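Local structure of L-asparaginase 1 (Escherichia coli, 6NXC) at residues I26-T31 against V106-T111; D94-Y99 against E219-V224. The protein catalyses the hydrolysis of L-asparagine to L-aspartate and ammonium, working as a homotetrameric, allosterically activated cytoplasmic enzyme. The protein carries 1 engineered substitution. All blocks are in the same frame, centred on the assembly; numbering follows the deposited sequence.

Contact 1 of 2, residues I26-T31 against V106-T111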
# COMPACT_ATOMS: atom_id res chain seq x y z
N ILE B 26 -27.32 -20.87 -6.74
CA ILE B 26 -25.91 -21.10 -6.34
C ILE B 26 -25.87 -22.22 -5.28
O ILE B 26 -26.69 -22.28 -4.33
CB ILE B 26 -25.26 -19.81 -5.85
CG1 ILE B 26 -25.43 -18.61 -6.80
CG2 ILE B 26 -23.81 -20.05 -5.47
CD1 ILE B 26 -24.88 -18.87 -8.19
N TYR B 27 -24.97 -23.13 -5.49
CA TYR B 27 -24.72 -24.21 -4.52
C TYR B 27 -23.62 -23.79 -3.55
O TYR B 27 -22.48 -23.41 -3.99
CB TYR B 27 -24.29 -25.46 -5.27
CG TYR B 27 -24.08 -26.70 -4.42
CD1 TYR B 27 -25.18 -27.47 -4.03
CD2 TYR B 27 -22.81 -27.17 -4.09
CE1 TYR B 27 -25.04 -28.64 -3.31
CE2 TYR B 27 -22.66 -28.35 -3.34
CZ TYR B 27 -23.77 -29.09 -2.98
OH TYR B 27 -23.65 -30.29 -2.33
N VAL B 28 -23.89 -23.97 -2.25
CA VAL B 28 -22.87 -23.58 -1.23
C VAL B 28 -22.45 -24.89 -0.52
O VAL B 28 -23.29 -25.49 0.14
CB VAL B 28 -23.48 -22.60 -0.25
CG1 VAL B 28 -22.41 -22.18 0.80
CG2 VAL B 28 -24.04 -21.37 -0.90
N ALA B 29 -21.18 -25.21 -0.64
CA ALA B 29 -20.49 -26.35 0.02
C ALA B 29 -19.97 -25.79 1.34
O ALA B 29 -18.95 -25.11 1.36
CB ALA B 29 -19.45 -26.92 -0.91
N TYR B 30 -20.71 -26.06 2.41
CA TYR B 30 -20.29 -25.66 3.76
C TYR B 30 -19.30 -26.75 4.29
O TYR B 30 -19.73 -27.69 4.87
CB TYR B 30 -21.53 -25.41 4.59
CG TYR B 30 -21.22 -25.01 6.01
CD1 TYR B 30 -20.05 -24.43 6.35
CD2 TYR B 30 -22.13 -25.33 7.00
CE1 TYR B 30 -19.78 -24.08 7.67
CE2 TYR B 30 -21.89 -25.00 8.32
CZ TYR B 30 -20.74 -24.33 8.65
OH TYR B 30 -20.48 -24.06 9.97
N THR B 31 -17.99 -26.59 4.10
CA THR B 31 -16.98 -27.61 4.44
C THR B 31 -16.66 -27.54 5.94
O THR B 31 -16.14 -28.54 6.44
CB THR B 31 -15.76 -27.56 3.52
OG1 THR B 31 -15.03 -26.37 3.80
CG2 THR B 31 -16.15 -27.70 2.09
N VAL B 106 -20.18 -21.86 -4.37
CA VAL B 106 -19.36 -21.19 -3.32
C VAL B 106 -18.92 -22.25 -2.32
O VAL B 106 -19.76 -23.07 -1.82
CB VAL B 106 -20.19 -20.09 -2.65
CG1 VAL B 106 -19.47 -19.56 -1.39
CG2 VAL B 106 -20.51 -18.97 -3.63
N ILE B 107 -17.63 -22.27 -2.06
CA ILE B 107 -17.04 -23.23 -1.13
C ILE B 107 -16.78 -22.40 0.14
O ILE B 107 -15.84 -21.59 0.12
CB ILE B 107 -15.80 -23.91 -1.71
CG1 ILE B 107 -15.92 -24.52 -3.13
CG2 ILE B 107 -15.28 -24.98 -0.81
CD1 ILE B 107 -17.13 -25.38 -3.34
N LEU B 108 -17.52 -22.69 1.22
CA LEU B 108 -17.28 -22.02 2.50
C LEU B 108 -16.24 -22.87 3.23
O LEU B 108 -16.47 -24.14 3.30
CB LEU B 108 -18.55 -22.01 3.35
CG LEU B 108 -19.46 -20.82 3.16
CD1 LEU B 108 -20.64 -20.91 4.15
CD2 LEU B 108 -18.70 -19.52 3.35
N HIS B 109 -15.20 -22.29 3.81
CA HIS B 109 -13.96 -23.04 4.13
C HIS B 109 -13.25 -22.26 5.24
O HIS B 109 -13.40 -21.04 5.28
CB HIS B 109 -13.08 -23.11 2.87
CG HIS B 109 -11.99 -24.10 2.84
ND1 HIS B 109 -10.84 -23.90 3.63
CD2 HIS B 109 -11.79 -25.27 2.12
CE1 HIS B 109 -9.99 -24.92 3.39
NE2 HIS B 109 -10.51 -25.73 2.42
N GLY B 110 -12.50 -22.95 6.06
CA GLY B 110 -11.64 -22.29 7.06
C GLY B 110 -10.57 -21.50 6.38
O GLY B 110 -10.13 -21.88 5.23
N THR B 111 -10.15 -20.40 6.97
CA THR B 111 -9.13 -19.55 6.29
C THR B 111 -7.75 -20.23 6.26
O THR B 111 -6.97 -19.99 5.31
CB THR B 111 -9.05 -18.15 6.93
OG1 THR B 111 -8.70 -18.38 8.31
CG2 THR B 111 -10.36 -17.42 6.69
O HOH W 1 -12.93 -25.76 6.45
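The imidazole of His-109 meets the hydroxyl of Thr-31 at a slant, with Thr-31 OG1 3.8 Å from His-109 CD2, while a water lies over one face of the ring, toward its rim, and accepts from Gly-110 N. At the edge, ND1 donates in the ring plane to the carbonyl of Gly-110, and NE2 is hydrogen-bonded to Thr-117, so both nitrogens fix the rotation of the ring. The phenol ring of Tyr-30 is approached obliquely, its CD1 4.1 Å from Leu-108 CB.

With chi1 at 70°, Thr-31 places OG1 between its backbone N and carbonyl carbon, where it donates to Leu-108 O over 2.7 Å, in the carbonyl plane and on a lone pair. Thr-31 N reaches the same oxygen at 3.0 Å, tilted 22° from that plane, so two bonds grip one buried acceptor. Val-106 N to Tyr-27 O, Ala-29 N to Val-106 O and Leu-108 N to Ala-29 O continue the ladder. Val-28 CG1 packs on Leu-108 CD1 at 4.0 Å; on the other face of the sheet Ala-29 CB meets Ile-107 CD1 at 3.7 Å.

These are neighbouring parallel strands of an alpha/beta sheet whose C-terminal ends lead into the active site: Thr-34, which forms the O-isoaspartyl intermediate, follows strand 25-32, and substrate-binding Thr-111, its backbone N hydrogen-bonded to a citrate probably from the crystallisation liquor, follows strand 104-108.

Contact 2 of 2, residues D94-Y99 against E219-V224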
# COMPACT_ATOMS: atom_id res chain seq x y z
N ASP B 94 -18.04 -33.31 -5.00
CA ASP B 94 -19.35 -32.69 -4.65
C ASP B 94 -19.67 -31.65 -5.74
O ASP B 94 -20.83 -31.54 -6.09
CB ASP B 94 -19.23 -32.02 -3.29
CG ASP B 94 -20.47 -31.46 -2.62
OD1 ASP B 94 -21.48 -31.88 -3.00
OD2 ASP B 94 -20.34 -30.57 -1.69
N ILE B 95 -18.69 -30.86 -6.22
CA ILE B 95 -18.93 -29.89 -7.34
C ILE B 95 -19.44 -30.66 -8.57
O ILE B 95 -20.47 -30.28 -9.16
CB ILE B 95 -17.67 -29.06 -7.64
CG1 ILE B 95 -17.36 -28.12 -6.48
CG2 ILE B 95 -17.75 -28.32 -9.00
CD1 ILE B 95 -15.92 -27.65 -6.51
N LYS B 96 -18.79 -31.76 -8.93
CA LYS B 96 -19.09 -32.53 -10.16
C LYS B 96 -20.49 -33.13 -10.01
O LYS B 96 -21.29 -33.01 -10.95
CB LYS B 96 -18.06 -33.65 -10.37
CG LYS B 96 -18.36 -34.66 -11.50
CD LYS B 96 -18.43 -34.04 -12.84
CE LYS B 96 -18.74 -34.98 -13.99
NZ LYS B 96 -19.15 -34.20 -15.21
N ALA B 97 -20.82 -33.62 -8.82
CA ALA B 97 -22.15 -34.18 -8.48
C ALA B 97 -23.26 -33.19 -8.73
O ALA B 97 -24.34 -33.64 -9.19
CB ALA B 97 -22.21 -34.69 -7.07
N HIS B 98 -23.03 -31.90 -8.51
CA HIS B 98 -24.09 -30.89 -8.56
C HIS B 98 -23.89 -29.97 -9.76
O HIS B 98 -24.67 -29.01 -9.88
CB HIS B 98 -24.14 -30.17 -7.23
CG HIS B 98 -24.51 -31.12 -6.15
ND1 HIS B 98 -23.52 -31.86 -5.43
CD2 HIS B 98 -25.71 -31.58 -5.71
CE1 HIS B 98 -24.12 -32.56 -4.47
NE2 HIS B 98 -25.43 -32.49 -4.67
N TYR B 99 -22.90 -30.20 -10.59
CA TYR B 99 -22.48 -29.23 -11.63
C TYR B 99 -23.62 -28.85 -12.54
O TYR B 99 -23.79 -27.65 -12.83
CB TYR B 99 -21.37 -29.79 -12.47
CG TYR B 99 -20.75 -28.82 -13.45
CD1 TYR B 99 -20.06 -27.69 -13.07
CD2 TYR B 99 -20.89 -29.02 -14.84
CE1 TYR B 99 -19.45 -26.87 -13.98
CE2 TYR B 99 -20.26 -28.21 -15.75
CZ TYR B 99 -19.52 -27.12 -15.35
OH TYR B 99 -18.90 -26.38 -16.29
N GLU B 219 -13.01 -27.05 -23.12
CA GLU B 219 -14.40 -26.93 -23.56
C GLU B 219 -15.09 -28.26 -23.38
O GLU B 219 -14.47 -29.25 -23.65
CB GLU B 219 -14.43 -26.54 -25.04
CG GLU B 219 -13.58 -27.41 -25.92
CD GLU B 219 -12.09 -27.09 -25.88
OE1 GLU B 219 -11.32 -27.99 -26.20
OE2 GLU B 219 -11.71 -25.95 -25.52
N GLY B 220 -16.40 -28.23 -23.16
CA GLY B 220 -17.15 -29.47 -22.99
C GLY B 220 -17.51 -29.71 -21.55
O GLY B 220 -17.44 -28.74 -20.68
N GLU B 221 -17.92 -30.96 -21.25
CA GLU B 221 -18.43 -31.26 -19.88
C GLU B 221 -17.26 -31.34 -18.87
O GLU B 221 -16.14 -31.67 -19.23
CB GLU B 221 -19.19 -32.59 -19.77
CG GLU B 221 -20.70 -32.38 -19.64
CD GLU B 221 -21.24 -31.69 -18.39
OE1 GLU B 221 -20.44 -31.48 -17.50
OE2 GLU B 221 -22.49 -31.39 -18.30
N LEU B 222 -17.56 -30.91 -17.65
CA LEU B 222 -16.55 -30.83 -16.57
C LEU B 222 -15.92 -32.20 -16.46
O LEU B 222 -16.66 -33.21 -16.39
CB LEU B 222 -17.25 -30.43 -15.27
CG LEU B 222 -16.36 -30.35 -14.02
CD1 LEU B 222 -15.42 -29.18 -14.15
CD2 LEU B 222 -17.24 -30.23 -12.79
N ILE B 223 -14.59 -32.24 -16.28
CA ILE B 223 -13.83 -33.48 -16.03
C ILE B 223 -13.07 -33.30 -14.72
O ILE B 223 -12.42 -32.28 -14.56
CB ILE B 223 -12.93 -33.84 -17.21
CG1 ILE B 223 -13.80 -34.26 -18.40
CG2 ILE B 223 -11.95 -34.92 -16.79
CD1 ILE B 223 -13.07 -34.30 -19.74
N VAL B 224 -13.26 -34.22 -13.77
CA VAL B 224 -12.50 -34.10 -12.50
C VAL B 224 -11.26 -35.01 -12.52
O VAL B 224 -11.40 -36.22 -12.69
CB VAL B 224 -13.37 -34.35 -11.28
CG1 VAL B 224 -12.41 -34.23 -10.08
CG2 VAL B 224 -14.53 -33.35 -11.21
O HOH W 2 -18.51 -27.56 -18.48
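Ile-95 opens the contact lightly, its CG2 methyl 4.3 Å from Leu-222 CD2, while the same side chain also touches Leu-125 and so packs the helix against strand 125-126.

One residue on, Lys-96 uses its whole length. Its CB lies 3.6 Å from Val-224 CG2, and the chain then runs past Val-224 and Leu-222 in the opposite sense to theirs. The bend at chi2 (61°) is followed by two extended torsions, which carry the ammonium to the backbone: NZ donates to Leu-222 O at 2.9 Å, from a position tilted out of the carbonyl plane. A second, weaker attraction is the long salt bridge from NZ to Glu-221 OE1, 3.8 Å.

Three residues on from Lys-96, Tyr-99 offers a ring face. Leu-222 CB sits over it in a CH-pi contact, 3.9 Å from the ring centroid and 16° off the normal, with Leu-222 CD2 near Tyr-99 CG and CD1. Glu-221 OE1 lies obliquely off Tyr-99 CD2 and CE2, its carboxylate plane 69° from the ring; this oxygen also takes a bent bond from Leu-222 N on its anti side. The phenol OH is hydrogen-bonded to Gly-129 N and gives its proton to a water 2.5 Å away, which passes a bond on to Gly-220 O. Without the ring, as with an alanine here, Leu-222 CB would probably lose the face it rests on, and Gly-129 N and the bridging water their mate.

The chemistry is thus divided: apolar packing centres on Leu-222, whereas the main chain of 219-224 is held directly by a lysine and, through a water, by a phenol, and the exposed long ion pair is likely to add little.

How the contacts relate
Centred about 17 Å apart, contacts 1 and 2 touch and lie in one alpha/beta part of the subunit. Their segments alternate along the chain: 26-31, then 94-99, 106-111 and 219-224. Helix 85-98 links strand 68-78 to strand 104-108, in a beta-alpha-beta crossover that skips over strand 25-32 between them. Tyr-27 OH probably hydrogen-bonds Asp-94 OD1 (2.8 Å), and Ile-107 CD1 packs on Ile-95 CD1. The 219-224 segment, paired with strand 125-126, lies against the helix near its C-terminal part. A general principle is illustrated: parallel alpha/beta sheets carry functional residues in loops after the C-terminal strand ends, as at contact 1, while contact 2 joins outer elements away from the annotated sites.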